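Local coordinates for protein 3,4-dihydroxy-2-butanone 4-phosphate synthase (Acinetobacter baumannii, PDB 6MNZ) that probably converts D-ribulose 5-phosphate to formate and 3,4-dihydroxy-2-butanone 4-phosphate, a step of riboflavin biosynthesis, using magnesium or manganese ions, at residues R5-V10 with I196-T201; V206-Q211 with L334-V339; R225-E228 with P232-H235. One frame throughout, in Å; residues are numbered along the deposited sequence.

Interaction 1: R5-V10 with I196-T201; sequences RVEELV and IHYRMT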
ATOM      1  N   ARG A   5      33.347  -6.041 -12.390  1.00 45.14           N
ATOM      2  CA  ARG A   5      32.611  -6.361 -13.607  1.00 47.71           C
ATOM      3  C   ARG A   5      31.713  -7.561 -13.345  1.00 51.25           C
ATOM      4  O   ARG A   5      32.174  -8.583 -12.827  1.00 60.84           O
ATOM      5  CB  ARG A   5      33.573  -6.648 -14.765  1.00 56.80           C
ATOM      6  CG  ARG A   5      32.914  -7.209 -16.017  1.00 60.60           C
ATOM      7  CD  ARG A   5      33.253  -8.681 -16.213  1.00 74.96           C
ATOM      8  NE  ARG A   5      33.235  -9.070 -17.621  1.00 66.80           N
ATOM      9  CZ  ARG A   5      34.288  -9.011 -18.432  1.00 81.18           C
ATOM     10  NH1 ARG A   5      35.401  -8.400 -18.041  1.00 75.34           N
ATOM     11  NH2 ARG A   5      34.182  -9.444 -19.682  1.00100.98           N
ATOM     12  N   VAL A   6      30.438  -7.438 -13.725  1.00 53.89           N
ATOM     13  CA  VAL A   6      29.409  -8.322 -13.184  1.00 59.49           C
ATOM     14  C   VAL A   6      29.742  -9.777 -13.489  1.00 58.25           C
ATOM     15  O   VAL A   6      29.458 -10.676 -12.689  1.00 58.17           O
ATOM     16  CB  VAL A   6      28.026  -7.934 -13.738  1.00 43.33           C
ATOM     17  CG1 VAL A   6      26.988  -8.983 -13.367  1.00 35.56           C
ATOM     18  CG2 VAL A   6      27.613  -6.567 -13.221  1.00 54.07           C
ATOM     19  N   GLU A   7      30.286 -10.043 -14.679  1.00 55.79           N
ATOM     20  CA  GLU A   7      30.490 -11.424 -15.101  1.00 52.97           C
ATOM     21  C   GLU A   7      31.551 -12.118 -14.256  1.00 56.20           C
ATOM     22  O   GLU A   7      31.418 -13.309 -13.956  1.00 49.71           O
ATOM     23  CB  GLU A   7      30.875 -11.472 -16.580  1.00 71.46           C
ATOM     24  CG  GLU A   7      29.778 -10.998 -17.520  1.00 76.90           C
ATOM     25  CD  GLU A   7      29.952  -9.551 -17.938  1.00 62.11           C
ATOM     26  OE1 GLU A   7      30.138  -9.303 -19.148  1.00 59.79           O
ATOM     27  OE2 GLU A   7      29.776  -8.659 -17.080  1.00 55.84           O
ATOM     28  N   GLU A   8      32.558 -11.375 -13.791  1.00 52.89           N
ATOM     29  CA  GLU A   8      33.506 -11.938 -12.835  1.00 50.66           C
ATOM     30  C   GLU A   8      32.853 -12.148 -11.476  1.00 47.88           C
ATOM     31  O   GLU A   8      33.176 -13.112 -10.771  1.00 55.48           O
ATOM     32  CB  GLU A   8      34.723 -11.025 -12.701  1.00 58.05           C
ATOM     33  CG  GLU A   8      35.498 -10.820 -13.989  1.00 57.68           C
ATOM     34  CD  GLU A   8      36.489  -9.677 -13.893  1.00 69.97           C
ATOM     35  OE1 GLU A   8      36.098  -8.585 -13.428  1.00 53.33           O
ATOM     36  OE2 GLU A   8      37.679  -9.897 -14.201  1.00 68.87           O
ATOM     37  N   LEU A   9      32.034 -11.191 -11.039  1.00 48.08           N
ATOM     38  CA  LEU A   9      31.323 -11.345  -9.776  1.00 48.24           C
ATOM     39  C   LEU A   9      30.501 -12.628  -9.757  1.00 46.05           C
ATOM     40  O   LEU A   9      30.555 -13.392  -8.785  1.00 64.86           O
ATOM     41  CB  LEU A   9      30.428 -10.131  -9.532  1.00 42.65           C
ATOM     42  CG  LEU A   9      31.121  -8.770  -9.618  1.00 36.68           C
ATOM     43  CD1 LEU A   9      30.114  -7.643  -9.435  1.00 56.48           C
ATOM     44  CD2 LEU A   9      32.237  -8.666  -8.592  1.00 27.23           C
ATOM     45  N   VAL A  10      29.819 -12.936 -10.861  1.00 32.35           N
ATOM     46  CA  VAL A  10      29.099 -14.202 -10.956  1.00 39.92           C
ATOM     47  C   VAL A  10      30.075 -15.373 -10.925  1.00 39.05           C
ATOM     48  O   VAL A  10      29.783 -16.425 -10.346  1.00 39.87           O
ATOM     49  CB  VAL A  10      28.226 -14.231 -12.223  1.00 34.46           C
ATOM     50  CG1 VAL A  10      27.495 -15.558 -12.338  1.00 37.08           C
ATOM     51  CG2 VAL A  10      27.234 -13.077 -12.219  1.00 33.52           C
ATOM     52  N   ILE A 196      21.601  -4.881 -11.700  1.00 35.83           N
ATOM     53  CA  ILE A 196      20.337  -4.535 -12.347  1.00 32.47           C
ATOM     54  C   ILE A 196      20.528  -4.476 -13.857  1.00 42.22           C
ATOM     55  O   ILE A 196      19.805  -5.121 -14.626  1.00 44.09           O
ATOM     56  CB  ILE A 196      19.797  -3.199 -11.808  1.00 24.50           C
ATOM     57  CG1 ILE A 196      19.333  -3.360 -10.363  1.00 30.92           C
ATOM     58  CG2 ILE A 196      18.641  -2.711 -12.672  1.00 31.55           C
ATOM     59  CD1 ILE A 196      19.034  -2.066  -9.656  1.00 33.72           C
ATOM     60  N   HIS A 197      21.479  -3.654 -14.302  1.00 39.86           N
ATOM     61  CA  HIS A 197      21.649  -3.426 -15.731  1.00 32.08           C
ATOM     62  C   HIS A 197      22.082  -4.695 -16.451  1.00 33.28           C
ATOM     63  O   HIS A 197      21.599  -4.973 -17.553  1.00 35.05           O
ATOM     64  CB  HIS A 197      22.669  -2.312 -15.955  1.00 48.48           C
ATOM     65  CG  HIS A 197      22.834  -1.923 -17.390  1.00 41.98           C
ATOM     66  ND1 HIS A 197      21.812  -1.373 -18.134  1.00 45.95           N
ATOM     67  CD2 HIS A 197      23.906  -1.988 -18.212  1.00 40.49           C
ATOM     68  CE1 HIS A 197      22.241  -1.147 -19.363  1.00 55.14           C
ATOM     69  NE2 HIS A 197      23.518  -1.477 -19.426  1.00 44.10           N
ATOM     70  N   TYR A 198      22.872  -5.542 -15.791  1.00 31.15           N
ATOM     71  CA  TYR A 198      23.242  -6.819 -16.391  1.00 35.11           C
ATOM     72  C   TYR A 198      22.008  -7.671 -16.657  1.00 38.17           C
ATOM     73  O   TYR A 198      21.810  -8.170 -17.771  1.00 42.42           O
ATOM     74  CB  TYR A 198      24.224  -7.559 -15.483  1.00 43.81           C
ATOM     75  CG  TYR A 198      24.683  -8.883 -16.046  1.00 36.30           C
ATOM     76  CD1 TYR A 198      25.845  -8.972 -16.799  1.00 41.07           C
ATOM     77  CD2 TYR A 198      23.989 -10.053 -15.776  1.00 37.21           C
ATOM     78  CE1 TYR A 198      26.240 -10.168 -17.360  1.00 44.34           C
ATOM     79  CE2 TYR A 198      24.378 -11.255 -16.328  1.00 46.59           C
ATOM     80  CZ  TYR A 198      25.496 -11.303 -17.131  1.00 38.45           C
ATOM     81  OH  TYR A 198      25.877 -12.492 -17.707  1.00 57.71           O
ATOM     82  N   ARG A 199      21.170  -7.860 -15.635  1.00 42.05           N
ATOM     83  CA  ARG A 199      19.966  -8.667 -15.799  1.00 41.59           C
ATOM     84  C   ARG A 199      19.080  -8.115 -16.907  1.00 36.78           C
ATOM     85  O   ARG A 199      18.443  -8.879 -17.641  1.00 37.65           O
ATOM     86  CB  ARG A 199      19.193  -8.726 -14.481  1.00 39.68           C
ATOM     87  CG  ARG A 199      19.889  -9.514 -13.382  1.00 33.40           C
ATOM     88  CD  ARG A 199      18.906  -9.973 -12.314  1.00 32.82           C
ATOM     89  NE  ARG A 199      17.852 -10.819 -12.868  1.00 37.05           N
ATOM     90  CZ  ARG A 199      16.830 -11.303 -12.169  1.00 33.52           C
ATOM     91  NH1 ARG A 199      16.694 -10.995 -10.886  1.00 48.37           N
ATOM     92  NH2 ARG A 199      15.874 -11.984 -12.787  1.00 37.56           N
ATOM     93  N   MET A 200      18.965  -6.788 -16.993  1.00 34.13           N
ATOM     94  CA  MET A 200      18.147  -6.184 -18.035  1.00 36.33           C
ATOM     95  C   MET A 200      18.742  -6.384 -19.422  1.00 38.63           C
ATOM     96  O   MET A 200      17.998  -6.361 -20.409  1.00 45.54           O
ATOM     97  CB  MET A 200      17.964  -4.692 -17.759  1.00 28.06           C
ATOM     98  CG  MET A 200      17.201  -4.385 -16.481  1.00 28.16           C
ATOM     99  SD  MET A 200      15.535  -5.077 -16.449  1.00 33.11           S
ATOM    100  CE  MET A 200      14.671  -3.842 -15.479  1.00 33.85           C
ATOM    101  N   THR A 201      20.047  -6.637 -19.520  1.00 33.32           N
ATOM    102  CA  THR A 201      20.695  -6.739 -20.820  1.00 31.46           C
ATOM    103  C   THR A 201      20.794  -8.174 -21.317  1.00 43.75           C
ATOM    104  O   THR A 201      20.950  -8.392 -22.523  1.00 55.13           O
ATOM    105  CB  THR A 201      22.102  -6.134 -20.768  1.00 49.71           C
ATOM    106  OG1 THR A 201      22.909  -6.871 -19.840  1.00 46.95           O
ATOM    107  CG2 THR A 201      22.045  -4.674 -20.344  1.00 70.09           C
TER
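Tyr-198 holds its CG anti to the backbone N, which carries the ring straight out from helix 192-202 toward the first turn of helix 6-15; there Val-6 swings CG1 anti to its own N and onto that ring. The methyl does most of the touching. It sits over one face, near the root of the ring: Val-6 CG1 is 3.5 Å from Tyr-198 CG and 3.9 Å from the ring centroid, 28° off the normal, a CH-pi contact. The other branch, Val-6 CG2, only grazes Tyr-198 CB at 4.2 Å.

Further out along the ring comes Glu-7, where a bend at chi2 (97°) lays CG and the carboxylate along the CE1 side of the phenol. Glu-7 CG lies 3.6 Å from Tyr-198 CE1, and the carboxylate plane is turned 46° from the ring plane. The two acid oxygens have different neighbours: Glu-7 OE2 lies 3.9 Å from Tyr-198 CE1, close to the CD1-CE1 side of the ring, while Glu-7 OE1 makes a long salt bridge of 3.5 Å with NE of Arg-5, the N-cap residue of helix 6-15.

Val-6 is buried and also rests on Asp-194 and Leu-195, one turn earlier in helix 192-202, while Val-10 reaches Leu-150 and Leu-153 of helix 143-153. Glu-7 stands at the exposed margin. The contact joins the first turn of helix 6-15 to helix 192-202, the helix that runs on into strand 206-215.

Chemically this is an apolar grip with a polar border: dispersion between a methyl and an aromatic face holds the inner side, and at the solvent side the exposed carboxylate of Glu-7 is shared between Arg-5 and the flank of the tyrosine ring.

Interaction 2: V206-Q211 with L334-V339; sequences VERLDQ and LRDLGV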
ATOM      1  N   VAL A 206      10.643  -8.917 -19.583  1.00 46.84           N
ATOM      2  CA  VAL A 206       9.325  -8.328 -19.784  1.00 51.01           C
ATOM      3  C   VAL A 206       8.596  -9.131 -20.852  1.00 46.23           C
ATOM      4  O   VAL A 206       9.219  -9.641 -21.790  1.00 47.20           O
ATOM      5  CB  VAL A 206       9.425  -6.843 -20.192  1.00 49.31           C
ATOM      6  CG1 VAL A 206       8.047  -6.290 -20.531  1.00 42.68           C
ATOM      7  CG2 VAL A 206      10.082  -6.025 -19.082  1.00 42.81           C
ATOM      8  N   GLU A 207       7.297  -9.346 -20.639  1.00 36.27           N
ATOM      9  CA  GLU A 207       6.440 -10.013 -21.609  1.00 47.49           C
ATOM     10  C   GLU A 207       5.141  -9.235 -21.772  1.00 46.70           C
ATOM     11  O   GLU A 207       4.513  -8.848 -20.782  1.00 38.19           O
ATOM     12  CB  GLU A 207       6.139 -11.455 -21.187  1.00 56.81           C
ATOM     13  CG  GLU A 207       5.173 -12.181 -22.108  1.00 69.12           C
ATOM     14  CD  GLU A 207       4.675 -13.483 -21.513  1.00 72.36           C
ATOM     15  OE1 GLU A 207       5.182 -13.869 -20.438  1.00 67.12           O
ATOM     16  OE2 GLU A 207       3.616 -13.965 -21.965  1.00 59.22           O
ATOM     17  N   ARG A 208       4.673  -9.153 -23.015  1.00 54.84           N
ATOM     18  CA  ARG A 208       3.408  -8.512 -23.342  1.00 54.99           C
ATOM     19  C   ARG A 208       2.225  -9.416 -23.001  1.00 53.84           C
ATOM     20  O   ARG A 208       2.313 -10.647 -23.045  1.00 55.65           O
ATOM     21  CB  ARG A 208       3.359  -8.136 -24.823  1.00 49.56           C
ATOM     22  CG  ARG A 208       3.553  -9.303 -25.775  1.00 57.80           C
ATOM     23  CD  ARG A 208       4.073  -8.823 -27.119  1.00 74.01           C
ATOM     24  NE  ARG A 208       3.108  -7.957 -27.790  1.00 71.29           N
ATOM     25  CZ  ARG A 208       3.326  -7.343 -28.947  1.00 54.50           C
ATOM     26  NH1 ARG A 208       4.492  -7.482 -29.566  1.00 43.89           N
ATOM     27  NH2 ARG A 208       2.307  -6.795 -29.595  1.00 54.66           N
ATOM     28  N   LEU A 209       1.069  -8.782 -22.800  1.00 47.98           N
ATOM     29  CA  LEU A 209      -0.148  -9.474 -22.399  1.00 52.86           C
ATOM     30  C   LEU A 209      -1.190  -9.487 -23.510  1.00 53.34           C
ATOM     31  O   LEU A 209      -1.666 -10.556 -23.903  1.00 68.65           O
ATOM     32  CB  LEU A 209      -0.731  -8.817 -21.139  1.00 62.09           C
ATOM     33  CG  LEU A 209       0.089  -8.876 -19.850  1.00 45.73           C
ATOM     34  CD1 LEU A 209      -0.813  -8.595 -18.656  1.00 43.79           C
ATOM     35  CD2 LEU A 209       0.779 -10.218 -19.685  1.00 46.31           C
ATOM     36  N   ASP A 210      -1.591  -8.319 -24.005  1.00 48.60           N
ATOM     37  CA  ASP A 210      -2.662  -8.231 -24.987  1.00 62.31           C
ATOM     38  C   ASP A 210      -2.572  -6.881 -25.678  1.00 61.66           C
ATOM     39  O   ASP A 210      -2.140  -5.893 -25.079  1.00 38.76           O
ATOM     40  CB  ASP A 210      -4.040  -8.408 -24.342  1.00 52.35           C
ATOM     41  CG  ASP A 210      -4.337  -7.346 -23.307  1.00 70.33           C
ATOM     42  OD1 ASP A 210      -5.180  -6.465 -23.577  1.00 64.18           O
ATOM     43  OD2 ASP A 210      -3.734  -7.401 -22.215  1.00 70.44           O
ATOM     44  N   GLN A 211      -2.992  -6.851 -26.938  1.00 64.30           N
ATOM     45  CA  GLN A 211      -3.070  -5.614 -27.697  1.00 41.88           C
ATOM     46  C   GLN A 211      -4.513  -5.131 -27.774  1.00 41.88           C
ATOM     47  O   GLN A 211      -5.449  -5.925 -27.892  1.00 55.25           O
ATOM     48  CB  GLN A 211      -2.510  -5.802 -29.108  1.00 48.54           C
ATOM     49  CG  GLN A 211      -2.098  -4.501 -29.782  1.00 70.74           C
ATOM     50  CD  GLN A 211      -1.314  -4.722 -31.062  1.00 63.58           C
ATOM     51  OE1 GLN A 211      -0.627  -5.732 -31.215  1.00 64.79           O
ATOM     52  NE2 GLN A 211      -1.297  -3.709 -31.922  1.00 53.42           N
ATOM     53  N   LEU A 334      10.431  -1.288 -25.911  1.00 50.37           N
ATOM     54  CA  LEU A 334      10.669  -0.624 -27.186  1.00 41.24           C
ATOM     55  C   LEU A 334      11.298  -1.567 -28.203  1.00 47.33           C
ATOM     56  O   LEU A 334      10.951  -1.515 -29.388  1.00 45.60           O
ATOM     57  CB  LEU A 334      11.555   0.602 -26.972  1.00 33.11           C
ATOM     58  CG  LEU A 334      10.924   1.704 -26.118  1.00 41.26           C
ATOM     59  CD1 LEU A 334      11.983   2.680 -25.622  1.00 46.60           C
ATOM     60  CD2 LEU A 334       9.839   2.434 -26.896  1.00 39.46           C
ATOM     61  N   ARG A 335      12.151  -2.490 -27.754  1.00 46.72           N
ATOM     62  CA  ARG A 335      12.628  -3.539 -28.649  1.00 47.09           C
ATOM     63  C   ARG A 335      11.494  -4.466 -29.066  1.00 41.75           C
ATOM     64  O   ARG A 335      11.417  -4.876 -30.230  1.00 56.57           O
ATOM     65  CB  ARG A 335      13.744  -4.339 -27.984  1.00 51.34           C
ATOM     66  CG  ARG A 335      14.255  -5.488 -28.843  1.00 54.29           C
ATOM     67  CD  ARG A 335      15.595  -6.004 -28.345  1.00 69.05           C
ATOM     68  NE  ARG A 335      15.462  -6.714 -27.077  1.00 66.73           N
ATOM     69  CZ  ARG A 335      16.179  -6.462 -25.984  1.00 54.93           C
ATOM     70  NH1 ARG A 335      17.113  -5.519 -25.982  1.00 67.74           N
ATOM     71  NH2 ARG A 335      15.970  -7.172 -24.886  1.00 51.67           N
ATOM     72  N   ASP A 336      10.655  -4.875 -28.111  1.00 42.11           N
ATOM     73  CA  ASP A 336       9.533  -5.744 -28.443  1.00 47.26           C
ATOM     74  C   ASP A 336       8.605  -5.087 -29.454  1.00 50.22           C
ATOM     75  O   ASP A 336       8.039  -5.773 -30.312  1.00 55.86           O
ATOM     76  CB  ASP A 336       8.760  -6.113 -27.175  1.00 33.53           C
ATOM     77  CG  ASP A 336       7.517  -6.930 -27.470  1.00 34.34           C
ATOM     78  OD1 ASP A 336       7.649  -8.149 -27.704  1.00 41.70           O
ATOM     79  OD2 ASP A 336       6.405  -6.360 -27.434  1.00 36.34           O
ATOM     80  N   LEU A 337       8.478  -3.763 -29.403  1.00 53.63           N
ATOM     81  CA  LEU A 337       7.718  -3.029 -30.404  1.00 47.36           C
ATOM     82  C   LEU A 337       8.478  -2.840 -31.711  1.00 50.23           C
ATOM     83  O   LEU A 337       7.875  -2.405 -32.698  1.00 54.30           O
ATOM     84  CB  LEU A 337       7.313  -1.662 -29.846  1.00 47.27           C
ATOM     85  CG  LEU A 337       6.379  -1.704 -28.634  1.00 57.95           C
ATOM     86  CD1 LEU A 337       6.309  -0.347 -27.949  1.00 55.84           C
ATOM     87  CD2 LEU A 337       4.989  -2.169 -29.045  1.00 47.08           C
ATOM     88  N   GLY A 338       9.751  -3.219 -31.764  1.00 43.42           N
ATOM     89  CA  GLY A 338      10.525  -3.087 -32.980  1.00 53.61           C
ATOM     90  C   GLY A 338      11.172  -1.737 -33.173  1.00 46.43           C
ATOM     91  O   GLY A 338      11.399  -1.328 -34.318  1.00 43.05           O
ATOM     92  N   VAL A 339      11.454  -1.021 -32.093  1.00 47.14           N
ATOM     93  CA  VAL A 339      12.123   0.271 -32.175  1.00 33.75           C
ATOM     94  C   VAL A 339      13.622   0.053 -32.332  1.00 49.48           C
ATOM     95  O   VAL A 339      14.211  -0.824 -31.691  1.00 54.68           O
ATOM     96  CB  VAL A 339      11.806   1.117 -30.930  1.00 40.43           C
ATOM     97  CG1 VAL A 339      12.486   2.473 -31.018  1.00 53.60           C
ATOM     98  CG2 VAL A 339      10.302   1.277 -30.774  1.00 38.89           C
TER
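This is a single salt bridge on the protein surface, joining the first strand of the seven-stranded sheet, 206-215, to the C-terminal end of helix 320-336. Arg-208 NH1 stands 3.1 Å from Asp-336 OD2, and these two side chains carry the contact.

The approach is not the flat, two-pronged one. The guanidinium and carboxylate planes stand 77° apart, and NH1 is the guanidinium atom nearest to OD2, while the methylene before the guanidinium slides past the acid, with Arg-208 CD 3.4 Å from Asp-336 OD2. Arg-208 gets there by setting CG between its backbone N and carbonyl carbon (chi1 58°) and then bending at chi3. The edge of its guanidinium has Gln-211 OE1 in plane, from further along the same strand.

Asp-336 has a second partner: its OD2 is also hydrogen-bonded to the hydroxyl of Tyr-226, on the neighbouring strand 220-228. One carboxylate oxygen thus serves two strands of the sheet. An acid so close to the C-terminal end of a helix would be expected to gain from a nearby positive charge, which Arg-208 may provide.

Just beyond, Leu-337 touches Tyr-224, Ala-237 and Val-239 of the sheet with its side chain, and the chain leaves the helix. Gly-338 takes a positive phi of 86°; its N bonds to Arg-335 O, and Val-339 N reaches back 2.8 Å to Leu-334 O. That is the Schellman motif, the classic glycine-ended helix C-cap, here closing a helix packed against a mixed sheet in the GTP cyclohydrolase II-like part of the chain.

Interaction 3: R225-E228 with P232-H235; sequences RYRE and PDIH
Tyr-226 and His-235 form an antiparallel hydrogen-bonded pair. Tyr-226 N gives to His-235 O at 2.5 Å, a very short value on which little should rest at this resolution, and His-235 N returns a bond of 2.7 Å to Tyr-226 O.

Beyond this pair a side chain takes over: Glu-228 N donates to Asp-233 OD1 over 3.2 Å, nearly straight at 170°, meeting the oxygen from above the carboxylate plane. Asp-233 CG, tucked between its own N and carbonyl carbon (chi1 43°), reaches the strand this way. Asp-233 OD2 lies 3.8 Å from Glu-228 OE1 and 3.0 Å from His-235 NE2.

Outside the ladder, Ile-234 CD1 lies over one face of the Arg-225 guanidinium, 4.0 Å above its plane, and against Arg-227 CG at 3.7 Å. Arg-225 itself is salt-bridged to Asp-210, and Ile-234 also packs on Gly-302 of the second subunit. His-235 rests on Val-329 and Ile-333 of helix 320-336.

In this β-hairpin an acid thus prolongs the backbone pairing, and the closeness of two buried carboxylates may raise the proton affinity of one, unless a charge on His-235 offsets them.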
ATOM      1  N   ARG A 225      -0.114  -4.023 -23.262  1.00 49.36           N
ATOM      2  CA  ARG A 225       0.067  -4.312 -21.845  1.00 37.20           C
ATOM      3  C   ARG A 225       1.211  -5.300 -21.648  1.00 38.93           C
ATOM      4  O   ARG A 225       1.175  -6.414 -22.180  1.00 36.36           O
ATOM      5  CB  ARG A 225      -1.226  -4.871 -21.247  1.00 55.65           C
ATOM      6  CG  ARG A 225      -2.287  -3.811 -20.976  1.00 47.42           C
ATOM      7  CD  ARG A 225      -3.671  -4.421 -20.793  1.00 45.97           C
ATOM      8  NE  ARG A 225      -4.044  -4.522 -19.384  1.00 56.39           N
ATOM      9  CZ  ARG A 225      -4.056  -5.651 -18.679  1.00 66.06           C
ATOM     10  NH1 ARG A 225      -3.757  -6.814 -19.250  1.00 47.70           N
ATOM     11  NH2 ARG A 225      -4.436  -5.626 -17.409  1.00 61.84           N
ATOM     12  N   TYR A 226       2.171  -4.928 -20.804  1.00 44.58           N
ATOM     13  CA  TYR A 226       3.329  -5.759 -20.507  1.00 35.36           C
ATOM     14  C   TYR A 226       3.362  -6.119 -19.028  1.00 40.56           C
ATOM     15  O   TYR A 226       2.821  -5.398 -18.184  1.00 36.99           O
ATOM     16  CB  TYR A 226       4.628  -5.046 -20.888  1.00 39.23           C
ATOM     17  CG  TYR A 226       4.807  -4.867 -22.375  1.00 51.88           C
ATOM     18  CD1 TYR A 226       4.272  -3.767 -23.032  1.00 44.83           C
ATOM     19  CD2 TYR A 226       5.501  -5.802 -23.127  1.00 51.88           C
ATOM     20  CE1 TYR A 226       4.543  -3.538 -24.366  1.00 35.04           C
ATOM     21  CE2 TYR A 226       5.798  -5.567 -24.453  1.00 50.35           C
ATOM     22  CZ  TYR A 226       5.223  -4.492 -25.092  1.00 44.06           C
ATOM     23  OH  TYR A 226       5.350  -4.359 -26.455  1.00 53.06           O
ATOM     24  N   ARG A 227       4.009  -7.242 -18.721  1.00 40.02           N
ATOM     25  CA  ARG A 227       4.322  -7.619 -17.349  1.00 37.85           C
ATOM     26  C   ARG A 227       5.774  -8.066 -17.255  1.00 42.49           C
ATOM     27  O   ARG A 227       6.250  -8.832 -18.100  1.00 43.76           O
ATOM     28  CB  ARG A 227       3.398  -8.740 -16.860  1.00 44.95           C
ATOM     29  CG  ARG A 227       2.246  -8.262 -15.992  1.00 51.75           C
ATOM     30  CD  ARG A 227       1.747  -9.367 -15.074  1.00 69.59           C
ATOM     31  NE  ARG A 227       1.079 -10.439 -15.809  1.00 69.22           N
ATOM     32  CZ  ARG A 227      -0.237 -10.523 -15.990  1.00 60.30           C
ATOM     33  NH1 ARG A 227      -1.037  -9.538 -15.597  1.00 53.50           N
ATOM     34  NH2 ARG A 227      -0.745 -11.554 -16.651  1.00 44.52           N
ATOM     35  N   GLU A 228       6.432  -7.681 -16.165  1.00 48.21           N
ATOM     36  CA  GLU A 228       7.812  -8.060 -15.900  1.00 39.80           C
ATOM     37  C   GLU A 228       7.881  -9.149 -14.835  1.00 40.56           C
ATOM     38  O   GLU A 228       6.956  -9.318 -14.035  1.00 49.68           O
ATOM     39  CB  GLU A 228       8.646  -6.859 -15.450  1.00 42.13           C
ATOM     40  CG  GLU A 228      10.138  -7.150 -15.423  1.00 39.74           C
ATOM     41  CD  GLU A 228      10.960  -5.984 -14.926  1.00 39.14           C
ATOM     42  OE1 GLU A 228      10.526  -5.346 -13.944  1.00 44.50           O
ATOM     43  OE2 GLU A 228      12.160  -5.938 -15.272  1.00 40.25           O
ATOM     44  N   PRO A 232       5.405  -6.646  -9.674  1.00 56.20           N
ATOM     45  CA  PRO A 232       4.717  -5.525  -9.019  1.00 73.83           C
ATOM     46  C   PRO A 232       3.946  -4.608  -9.959  1.00 68.03           C
ATOM     47  O   PRO A 232       3.697  -3.455  -9.595  1.00 66.11           O
ATOM     48  CB  PRO A 232       5.879  -4.758  -8.356  1.00 79.87           C
ATOM     49  CG  PRO A 232       7.113  -5.599  -8.549  1.00 73.42           C
ATOM     50  CD  PRO A 232       6.853  -6.415  -9.765  1.00 63.48           C
ATOM     51  N   ASP A 233       3.714  -5.016 -11.205  1.00 65.94           N
ATOM     52  CA  ASP A 233       3.573  -4.069 -12.300  1.00 67.04           C
ATOM     53  C   ASP A 233       2.543  -4.604 -13.281  1.00 43.32           C
ATOM     54  O   ASP A 233       2.377  -5.818 -13.425  1.00 47.74           O
ATOM     55  CB  ASP A 233       4.915  -3.849 -13.005  1.00 75.53           C
ATOM     56  CG  ASP A 233       5.669  -5.146 -13.225  1.00 67.53           C
ATOM     57  OD1 ASP A 233       5.070  -6.090 -13.787  1.00 53.74           O
ATOM     58  OD2 ASP A 233       6.883  -5.189 -12.933  1.00 46.96           O
ATOM     59  N   ILE A 234       1.863  -3.693 -13.968  1.00 39.52           N
ATOM     60  CA  ILE A 234       1.456  -3.886 -15.355  1.00 54.98           C
ATOM     61  C   ILE A 234       1.904  -2.670 -16.160  1.00 48.96           C
ATOM     62  O   ILE A 234       1.596  -1.532 -15.786  1.00 39.12           O
ATOM     63  CB  ILE A 234      -0.062  -4.116 -15.466  1.00 52.29           C
ATOM     64  CG1 ILE A 234      -0.473  -4.361 -16.918  1.00 48.61           C
ATOM     65  CG2 ILE A 234      -0.808  -2.961 -14.835  1.00 69.65           C
ATOM     66  CD1 ILE A 234      -0.191  -5.773 -17.375  1.00 53.77           C
ATOM     67  N   HIS A 235       2.797  -2.892 -17.121  1.00 54.19           N
ATOM     68  CA  HIS A 235       3.366  -1.818 -17.923  1.00 51.32           C
ATOM     69  C   HIS A 235       2.600  -1.654 -19.231  1.00 51.12           C
ATOM     70  O   HIS A 235       2.179  -2.632 -19.853  1.00 57.15           O
ATOM     71  CB  HIS A 235       4.841  -2.083 -18.226  1.00 53.93           C
ATOM     72  CG  HIS A 235       5.645  -2.461 -17.022  1.00 46.74           C
ATOM     73  ND1 HIS A 235       6.285  -1.530 -16.236  1.00 34.71           N
ATOM     74  CD2 HIS A 235       6.017  -3.672 -16.545  1.00 46.29           C
ATOM     75  CE1 HIS A 235       6.871  -2.145 -15.225  1.00 43.53           C
ATOM     76  NE2 HIS A 235       6.781  -3.447 -15.426  1.00 54.82           N
TER

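In the fold
Following the chain from its N terminus, interaction 1 comes first: it closes a loop of some 185 residues that takes in nearly the whole synthase part and returns helix 192-202 to the first helix. Only then does interaction 2 open, at strand 206-215, and close on the end of helix 320-336. Interaction 3, a tight hairpin closure between 225-228 and 232-235, falls entirely within that second loop. The last two share a sheet: Leu-209 pairs with Arg-225 and packs on Ile-234. Interaction 1 meets interaction 3 through Met-200, whose end packs against Glu-228, but does not touch interaction 2; helix 192-202 thus bridges the two parts of the chain.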